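Local coordinates for protein citrate synthase (Sulfolobus solfataricus, PDB 1O7X) that is a largely helical enzyme of the citrate synthase family, present here as an assembly of two copies of the chain, at residues K117-S122 and S200-S205. Sequence-based numbering, arbitrary orientation.
Sequences KEKAIS and SDMYSS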
loop_
_atom_site.group_PDB
_atom_site.type_symbol
_atom_site.label_atom_id
_atom_site.label_comp_id
_atom_site.label_asym_id
_atom_site.label_seq_id
_atom_site.Cartn_x
_atom_site.Cartn_y
_atom_site.Cartn_z
ATOM N N LYS A 117 11.027 -6.632 -16.703
ATOM C CA LYS A 117 12.187 -5.766 -16.857
ATOM C C LYS A 117 11.932 -4.530 -17.700
ATOM O O LYS A 117 12.278 -3.413 -17.316
ATOM C CB LYS A 117 13.322 -6.559 -17.520
ATOM C CG LYS A 117 13.818 -7.678 -16.626
ATOM C CD LYS A 117 14.515 -8.757 -17.439
ATOM C CE LYS A 117 14.409 -10.112 -16.748
ATOM N NZ LYS A 117 15.643 -10.905 -17.040
ATOM N N GLU A 118 11.288 -4.720 -18.855
ATOM C CA GLU A 118 10.985 -3.590 -19.725
ATOM C C GLU A 118 9.976 -2.664 -19.053
ATOM O O GLU A 118 10.048 -1.439 -19.094
ATOM C CB GLU A 118 10.479 -4.062 -21.087
ATOM C CG GLU A 118 10.295 -2.908 -22.066
ATOM C CD GLU A 118 9.775 -3.295 -23.436
ATOM O OE1 GLU A 118 9.429 -4.473 -23.675
ATOM O OE2 GLU A 118 9.711 -2.381 -24.303
ATOM N N LYS A 119 9.010 -3.282 -18.376
ATOM C CA LYS A 119 7.968 -2.560 -17.660
ATOM C C LYS A 119 8.603 -1.796 -16.518
ATOM O O LYS A 119 8.258 -0.627 -16.361
ATOM C CB LYS A 119 6.874 -3.514 -17.241
ATOM C CG LYS A 119 5.458 -3.056 -17.033
ATOM C CD LYS A 119 5.088 -1.739 -17.667
ATOM C CE LYS A 119 3.798 -1.203 -17.065
ATOM N NZ LYS A 119 2.649 -1.335 -18.001
ATOM N N ALA A 120 9.528 -2.387 -15.766
ATOM C CA ALA A 120 10.188 -1.679 -14.666
ATOM C C ALA A 120 10.973 -0.492 -15.193
ATOM O O ALA A 120 10.920 0.626 -14.683
ATOM C CB ALA A 120 11.062 -2.597 -13.840
ATOM N N ILE A 121 11.642 -0.655 -16.328
ATOM C CA ILE A 121 12.357 0.436 -16.996
ATOM C C ILE A 121 11.392 1.586 -17.303
ATOM O O ILE A 121 11.741 2.746 -17.064
ATOM C CB ILE A 121 13.046 -0.021 -18.300
ATOM C CG1 ILE A 121 14.269 -0.899 -17.989
ATOM C CG2 ILE A 121 13.453 1.120 -19.222
ATOM C CD1 ILE A 121 14.458 -1.891 -19.128
ATOM N N SER A 122 10.199 1.248 -17.804
ATOM C CA SER A 122 9.247 2.300 -18.128
ATOM C C SER A 122 8.741 3.005 -16.883
ATOM O O SER A 122 8.457 4.203 -16.944
ATOM C CB SER A 122 8.101 1.820 -19.007
ATOM O OG SER A 122 7.165 1.091 -18.241
ATOM N N SER A 200 -0.852 -8.032 -7.879
ATOM C CA SER A 200 -1.373 -6.706 -8.198
ATOM C C SER A 200 -0.374 -6.082 -9.172
ATOM O O SER A 200 0.729 -6.608 -9.383
ATOM C CB SER A 200 -1.512 -5.882 -6.915
ATOM O OG SER A 200 -1.805 -4.517 -7.160
ATOM N N ASP A 201 -0.667 -4.918 -9.746
ATOM C CA ASP A 201 0.289 -4.380 -10.710
ATOM C C ASP A 201 1.486 -3.727 -10.044
ATOM O O ASP A 201 1.568 -3.556 -8.823
ATOM C CB ASP A 201 -0.564 -3.515 -11.639
ATOM C CG ASP A 201 -0.996 -2.277 -10.885
ATOM O OD1 ASP A 201 -1.977 -2.414 -10.121
ATOM O OD2 ASP A 201 -0.262 -1.272 -11.026
ATOM N N MET A 202 2.476 -3.295 -10.832
ATOM C CA MET A 202 3.718 -2.730 -10.325
ATOM C C MET A 202 3.462 -1.339 -9.789
ATOM O O MET A 202 3.985 -1.000 -8.715
ATOM C CB MET A 202 4.846 -2.764 -11.346
ATOM C CG MET A 202 5.307 -4.169 -11.683
ATOM S SD MET A 202 6.778 -4.284 -12.733
ATOM C CE MET A 202 6.421 -3.092 -13.975
ATOM N N TYR A 203 2.606 -0.582 -10.479
ATOM C CA TYR A 203 2.281 0.768 -9.989
ATOM C C TYR A 203 1.550 0.663 -8.656
ATOM O O TYR A 203 1.841 1.396 -7.711
ATOM C CB TYR A 203 1.444 1.572 -10.939
ATOM C CG TYR A 203 2.091 1.982 -12.236
ATOM C CD1 TYR A 203 1.655 1.416 -13.430
ATOM C CD2 TYR A 203 3.096 2.939 -12.286
ATOM C CE1 TYR A 203 2.201 1.773 -14.630
ATOM C CE2 TYR A 203 3.652 3.314 -13.501
ATOM C CZ TYR A 203 3.186 2.737 -14.666
ATOM O OH TYR A 203 3.739 3.088 -15.889
ATOM N N SER A 204 0.669 -0.339 -8.539
ATOM C CA SER A 204 0.019 -0.544 -7.246
ATOM C C SER A 204 0.996 -0.952 -6.156
ATOM O O SER A 204 0.897 -0.495 -5.008
ATOM C CB SER A 204 -1.125 -1.522 -7.444
ATOM O OG SER A 204 -2.226 -0.841 -8.019
ATOM N N SER A 205 2.006 -1.786 -6.452
ATOM C CA SER A 205 2.960 -2.187 -5.412
ATOM C C SER A 205 3.771 -0.982 -4.953
ATOM O O SER A 205 4.100 -0.760 -3.792
ATOM C CB SER A 205 3.800 -3.350 -5.934
ATOM O OG SER A 205 2.979 -4.147 -6.760
#
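M202 meets K119 with its terminal methyl: M202 CE lies 3.3 Å from K119 CB and 3.2 Å from K119 CG, and it also comes up to the backbone at A120 N, 3.7 Å away. No hydrogen bond links the two segments; the touching side-chain atoms are carbons, and the contact is small, 194 Å² counting both sides. The M202 side chain is extended as far as SD and then turns at chi3 (-45°), which brings the methyl in against the base of the K119 chain. Farther out along the lysine, K119 CE passes the Y203 ring at CE1, 4.2 Å off, the two side chains running at roughly right angles. The K119 chain bends at chi2 and again at chi4, and its charged end is held by a salt bridge from NZ to D107, on the loop against which Y203 also packs.

Behind this shell, each segment carries its own polar fastening. S122 OG donates to K119 O at 2.8 Å, a bond within helix 116-138. D201 is the N-cap of helix 202-213: its OD2 accepts from S204 N at 2.8 Å, with an N-H...OD2 angle of 153° and the donor above the carboxylate plane, a capping bond that probably helps to hold the first turn, from which M202 and Y203 project. D201 O takes both S205 N and S205 OG, on opposite faces of its plane. D201 OD1 is in addition salt-bridged to K214 of the second subunit, tying the cap to the dimer interface.

The contact thus joins the beginning of helix 116-138 to the first turn of helix 202-213. Helix 330-352 touches both segments, at A120 and at M202, while helix 44-53 packs on A120 and helix 92-106 on Y203.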